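Local coordinates for SAM-dependent methyltransferase (Pyrococcus horikoshii, PDB 1WZN), which probably transfers a methyl group from S-adenosyl-L-methionine to an acceptor substrate, and is seen here with the product S-adenosyl-L-homocysteine bound, at residues A[30-34]-A[59-64]; A[164-168]-A[191-195]. All blocks are in the same frame, centred on the assembly; numbering follows the deposited sequence.

Contact 1 of 2, residues A[30-34]-A[59-64]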
loop_
_atom_site.group_PDB
_atom_site.type_symbol
_atom_site.label_atom_id
_atom_site.label_comp_id
_atom_site.label_asym_id
_atom_site.label_seq_id
_atom_site.Cartn_x
_atom_site.Cartn_y
_atom_site.Cartn_z
ATOM N N VAL A 30 -10.498 5.013 -35.232
ATOM C CA VAL A 30 -10.671 3.895 -36.150
ATOM C C VAL A 30 -10.734 4.396 -37.595
ATOM O O VAL A 30 -10.117 3.810 -38.483
ATOM C CB VAL A 30 -11.952 3.093 -35.818
ATOM C CG1 VAL A 30 -12.246 2.069 -36.924
ATOM C CG2 VAL A 30 -11.770 2.374 -34.481
ATOM N N GLU A 31 -11.459 5.486 -37.836
ATOM C CA GLU A 31 -11.550 6.010 -39.198
ATOM C C GLU A 31 -10.204 6.535 -39.683
ATOM O O GLU A 31 -9.916 6.496 -40.880
ATOM C CB GLU A 31 -12.598 7.120 -39.309
ATOM C CG GLU A 31 -14.026 6.658 -39.094
ATOM C CD GLU A 31 -15.030 7.622 -39.695
ATOM O OE1 GLU A 31 -15.406 7.429 -40.872
ATOM O OE2 GLU A 31 -15.430 8.575 -38.997
ATOM N N GLU A 32 -9.381 7.039 -38.767
ATOM C CA GLU A 32 -8.066 7.519 -39.174
ATOM C C GLU A 32 -7.254 6.304 -39.622
ATOM O O GLU A 32 -6.484 6.378 -40.579
ATOM C CB GLU A 32 -7.346 8.239 -38.031
ATOM C CG GLU A 32 -5.919 8.619 -38.403
ATOM C CD GLU A 32 -5.288 9.599 -37.439
ATOM O OE1 GLU A 32 -5.239 9.302 -36.226
ATOM O OE2 GLU A 32 -4.834 10.670 -37.901
ATOM N N ILE A 33 -7.435 5.175 -38.939
ATOM C CA ILE A 33 -6.722 3.962 -39.321
ATOM C C ILE A 33 -7.198 3.526 -40.711
ATOM O O ILE A 33 -6.386 3.162 -41.564
ATOM C CB ILE A 33 -6.953 2.817 -38.299
ATOM C CG1 ILE A 33 -6.333 3.187 -36.944
ATOM C CG2 ILE A 33 -6.317 1.530 -38.801
ATOM C CD1 ILE A 33 -6.583 2.147 -35.858
ATOM N N PHE A 34 -8.510 3.564 -40.943
ATOM C CA PHE A 34 -9.059 3.189 -42.252
ATOM C C PHE A 34 -8.430 4.050 -43.349
ATOM O O PHE A 34 -8.028 3.555 -44.400
ATOM C CB PHE A 34 -10.581 3.406 -42.311
ATOM C CG PHE A 34 -11.387 2.450 -41.468
ATOM C CD1 PHE A 34 -10.843 1.254 -41.006
ATOM C CD2 PHE A 34 -12.725 2.733 -41.182
ATOM C CE1 PHE A 34 -11.624 0.350 -40.272
ATOM C CE2 PHE A 34 -13.510 1.839 -40.453
ATOM C CZ PHE A 34 -12.959 0.644 -39.997
ATOM N N LEU A 59 -20.251 3.026 -35.863
ATOM C CA LEU A 59 -19.718 2.845 -37.213
ATOM C C LEU A 59 -20.866 2.906 -38.229
ATOM O O LEU A 59 -20.741 3.526 -39.286
ATOM C CB LEU A 59 -18.993 1.493 -37.325
ATOM C CG LEU A 59 -17.559 1.460 -36.771
ATOM C CD1 LEU A 59 -17.095 0.030 -36.506
ATOM C CD2 LEU A 59 -16.642 2.142 -37.784
ATOM N N ALA A 60 -21.983 2.261 -37.909
ATOM C CA ALA A 60 -23.136 2.263 -38.813
ATOM C C ALA A 60 -23.654 3.680 -39.021
ATOM O O ALA A 60 -23.982 4.083 -40.139
ATOM C CB ALA A 60 -24.252 1.387 -38.250
ATOM N N GLU A 61 -23.735 4.430 -37.932
ATOM C CA GLU A 61 -24.222 5.800 -37.988
ATOM C C GLU A 61 -23.414 6.641 -38.974
ATOM O O GLU A 61 -23.883 7.632 -39.521
ATOM C CB GLU A 61 -24.119 6.403 -36.583
ATOM C CG GLU A 61 -24.823 7.760 -36.472
ATOM C CD GLU A 61 -24.776 8.250 -35.037
ATOM O OE1 GLU A 61 -25.331 7.584 -34.171
ATOM O OE2 GLU A 61 -24.219 9.320 -34.807
ATOM N N ARG A 62 -22.139 6.235 -39.163
ATOM C CA ARG A 62 -21.245 7.028 -40.003
ATOM C C ARG A 62 -21.242 6.565 -41.471
ATOM O O ARG A 62 -20.511 7.077 -42.310
ATOM C CB ARG A 62 -19.833 6.944 -39.415
ATOM C CG ARG A 62 -19.715 7.652 -38.061
ATOM C CD ARG A 62 -18.271 7.646 -37.539
ATOM N NE ARG A 62 -18.228 8.007 -36.117
ATOM C CZ ARG A 62 -17.122 8.631 -35.664
ATOM N NH1 ARG A 62 -16.124 8.902 -36.489
ATOM N NH2 ARG A 62 -17.041 8.983 -34.378
ATOM N N GLY A 63 -22.062 5.535 -41.768
ATOM C CA GLY A 63 -22.273 5.162 -43.172
ATOM C C GLY A 63 -21.640 3.812 -43.538
ATOM O O GLY A 63 -21.776 3.300 -44.640
ATOM N N TYR A 64 -20.940 3.170 -42.615
ATOM C CA TYR A 64 -20.355 1.873 -42.914
ATOM C C TYR A 64 -21.432 0.795 -42.967
ATOM O O TYR A 64 -22.449 0.893 -42.278
ATOM C CB TYR A 64 -19.306 1.532 -41.849
ATOM C CG TYR A 64 -18.121 2.467 -41.897
ATOM C CD1 TYR A 64 -17.152 2.330 -42.888
ATOM C CD2 TYR A 64 -18.010 3.537 -41.010
ATOM C CE1 TYR A 64 -16.105 3.232 -43.001
ATOM C CE2 TYR A 64 -16.962 4.456 -41.120
ATOM C CZ TYR A 64 -16.015 4.289 -42.123
ATOM O OH TYR A 64 -14.982 5.185 -42.263
#

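Contact 2 of 2, residues A[164-168]-A[191-195]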
loop_
_atom_site.group_PDB
_atom_site.type_symbol
_atom_site.label_atom_id
_atom_site.label_comp_id
_atom_site.label_asym_id
_atom_site.label_seq_id
_atom_site.Cartn_x
_atom_site.Cartn_y
_atom_site.Cartn_z
ATOM N N GLY A 164 -32.553 2.825 -14.580
ATOM C CA GLY A 164 -33.923 3.057 -14.166
ATOM C C GLY A 164 -33.975 3.205 -12.656
ATOM O O GLY A 164 -33.240 4.011 -12.083
ATOM N N GLU A 165 -34.822 2.415 -12.009
ATOM C CA GLU A 165 -34.960 2.469 -10.558
ATOM C C GLU A 165 -33.994 1.524 -9.845
ATOM O O GLU A 165 -33.938 1.495 -8.609
ATOM C CB GLU A 165 -36.388 2.108 -10.155
ATOM C CG GLU A 165 -37.443 3.030 -10.730
ATOM C CD GLU A 165 -38.830 2.700 -10.215
ATOM O OE1 GLU A 165 -39.041 2.776 -8.984
ATOM O OE2 GLU A 165 -39.709 2.365 -11.040
ATOM N N GLU A 166 -33.240 0.751 -10.618
ATOM C CA GLU A 166 -32.302 -0.194 -10.030
ATOM C C GLU A 166 -30.896 0.369 -9.901
ATOM O O GLU A 166 -30.368 0.995 -10.821
ATOM C CB GLU A 166 -32.280 -1.484 -10.851
ATOM C CG GLU A 166 -33.636 -2.177 -10.930
ATOM C CD GLU A 166 -33.558 -3.573 -11.519
ATOM O OE1 GLU A 166 -32.923 -3.737 -12.578
ATOM O OE2 GLU A 166 -34.142 -4.508 -10.928
ATOM N N LYS A 167 -30.288 0.148 -8.742
ATOM C CA LYS A 167 -28.942 0.626 -8.508
ATOM C C LYS A 167 -28.002 -0.566 -8.512
ATOM O O LYS A 167 -28.297 -1.616 -7.930
ATOM C CB LYS A 167 -28.874 1.383 -7.180
ATOM C CG LYS A 167 -29.695 2.668 -7.231
ATOM C CD LYS A 167 -29.738 3.403 -5.915
ATOM C CE LYS A 167 -30.674 4.607 -6.025
ATOM N NZ LYS A 167 -30.863 5.296 -4.713
ATOM N N LEU A 168 -26.880 -0.413 -9.200
ATOM C CA LEU A 168 -25.918 -1.498 -9.276
ATOM C C LEU A 168 -24.664 -1.176 -8.485
ATOM O O LEU A 168 -24.067 -0.119 -8.674
ATOM C CB LEU A 168 -25.540 -1.771 -10.736
ATOM C CG LEU A 168 -26.488 -2.626 -11.583
ATOM C CD1 LEU A 168 -27.855 -1.967 -11.693
ATOM C CD2 LEU A 168 -25.877 -2.813 -12.969
ATOM N N ILE A 191 -27.737 -5.952 -7.636
ATOM C CA ILE A 191 -28.789 -5.107 -8.199
ATOM C C ILE A 191 -29.800 -4.799 -7.104
ATOM O O ILE A 191 -30.534 -5.681 -6.657
ATOM C CB ILE A 191 -29.479 -5.829 -9.375
ATOM C CG1 ILE A 191 -28.416 -6.234 -10.402
ATOM C CG2 ILE A 191 -30.510 -4.917 -10.042
ATOM C CD1 ILE A 191 -28.968 -6.995 -11.591
ATOM N N LEU A 192 -29.822 -3.542 -6.677
ATOM C CA LEU A 192 -30.699 -3.088 -5.604
ATOM C C LEU A 192 -31.975 -2.402 -6.063
ATOM O O LEU A 192 -31.930 -1.450 -6.840
ATOM C CB LEU A 192 -29.948 -2.113 -4.688
ATOM C CG LEU A 192 -28.924 -2.653 -3.689
ATOM C CD1 LEU A 192 -27.914 -3.541 -4.396
ATOM C CD2 LEU A 192 -28.238 -1.473 -2.995
ATOM N N ARG A 193 -33.107 -2.891 -5.568
ATOM C CA ARG A 193 -34.402 -2.300 -5.875
ATOM C C ARG A 193 -34.700 -1.275 -4.777
ATOM O O ARG A 193 -34.114 -1.329 -3.694
ATOM C CB ARG A 193 -35.489 -3.378 -5.918
ATOM C CG ARG A 193 -35.288 -4.383 -7.050
ATOM C CD ARG A 193 -36.558 -5.150 -7.355
ATOM N NE ARG A 193 -37.629 -4.257 -7.793
ATOM C CZ ARG A 193 -37.610 -3.555 -8.923
ATOM N NH1 ARG A 193 -36.572 -3.636 -9.748
ATOM N NH2 ARG A 193 -38.631 -2.763 -9.229
ATOM N N PRO A 194 -35.602 -0.319 -5.051
ATOM C CA PRO A 194 -35.991 0.734 -4.106
ATOM C C PRO A 194 -36.337 0.260 -2.695
ATOM O O PRO A 194 -35.960 0.903 -1.716
ATOM C CB PRO A 194 -37.179 1.394 -4.801
ATOM C CG PRO A 194 -36.800 1.286 -6.248
ATOM C CD PRO A 194 -36.304 -0.148 -6.337
ATOM N N ASN A 195 -37.044 -0.862 -2.591
ATOM C CA ASN A 195 -37.439 -1.385 -1.286
ATOM C C ASN A 195 -36.328 -2.161 -0.573
ATOM O O ASN A 195 -36.546 -2.713 0.506
ATOM C CB ASN A 195 -38.676 -2.276 -1.424
ATOM C CG ASN A 195 -38.409 -3.522 -2.244
ATOM O OD1 ASN A 195 -37.283 -3.771 -2.675
ATOM N ND2 ASN A 195 -39.451 -4.318 -2.461
HETATM O O HOH W 1 -32.859 1.064 -6.240
#

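Contact 1 of 2, residues A[30-34]-A[59-64]
The carboxylate of E31 reaches across from helix 23-36 and divides its two oxygens between R62 and Y64. OE1 accepts the phenol of Y64 on its anti lone pair, with OH 2.7 Å away, and the carboxylate stands nearly perpendicular to the tyrosine ring (84°). OE2 is met, also on its anti side, by NH1 of R62 at 2.6 Å in a salt bridge; OE2 lies in the guanidinium plane, whereas NH1 sits 27° out of the carboxylate plane. With E31 CG beside the backbone N (chi1 -67°), the extended chain carries the carboxylate to the turn that follows helix 54-61. NH1 of R62 also pairs with D28, while NE bridges to E58, so the guanidinium is held in a small acidic cluster. One turn on, F34 points its edge at one face of Y64 in an offset edge-to-face pair, ring centroids 5.4 Å apart. CE2 of F34 also meets CD2 of L59 at 4.1 Å. G63, at positive phi, closes helix 54-61 with a Schellman motif and turns the chain toward Y64 and strand 65-70. Two helices packed side by side against the central sheet in this way belong to the Rossmann-like fold of class I methyltransferases.

Contact 2 of 2, residues A[164-168]-A[191-195]
K167 and L192 face each other as an antiparallel hydrogen-bonded pair, and both of their backbone bonds are short and nearly straight. K167 N gives to L192 O at 3.0 Å, and L192 N returns the bond to K167 O at 2.8 Å with an angle of 174° at the hydrogen. L192 O also receives a CA-H...O contact from E166 and a hydrogen bond from a water, which makes it the shared acceptor at this end of the ladder. That water donates to E165 O as well, at 2.6 Å, and so links the strands where they begin to part. Next along, L168 and I191 form a non-hydrogen-bonded pair, with L168 CG 4.3 Å from I191 CG1 on the face where Y11 covers both side chains. These residues lie at the open end of the hairpin formed by strands 166-177 and 182-192, the central pair of a four-stranded antiparallel sheet. Beside the K167-L192 pair, E166 lays its carboxylate over the CG2 methyl of I191, CD to CG2 3.6 Å. The methyl stands anti to its own backbone N, which turns it toward the acid. OE2 of E166 meets NH1 of R193 at 2.8 Å in a salt bridge whose hydrogen bond is weak, bent to 121°, with the two flat groups 61° apart; the bend at chi3 of R193 brings NH1 back to the acid. The other oxygen, OE1, is hydrogen-bonded to the hydroxyl of Y11. At the fraying end P194 packs across E165, and on the face of K167 and L192 a second subunit presents its L188 to L192.

How the contacts relate
Contacts 1 and 2 belong to different parts of the same subunit: their centres are 36 Å apart and their nearest atoms about 21 Å. Contact 1, both of whose segments precede those of contact 2 in the sequence, joins helix 23-36 to the C-terminal end of helix 54-61 and the turn after it, beside the seven-stranded sheet of the methyltransferase core, and the side chain of L59 there comes within about 9 Å of the bound S-adenosyl-L-homocysteine. Contact 2 lies in the separate four-stranded antiparallel sheet, about 28 Å from the centre of the chain as against 15 Å for contact 1. A further difference is in the assembly: a second subunit reaches residues of 164-168 and 191-195, whereas no other chain touches 30-34 or 59-64.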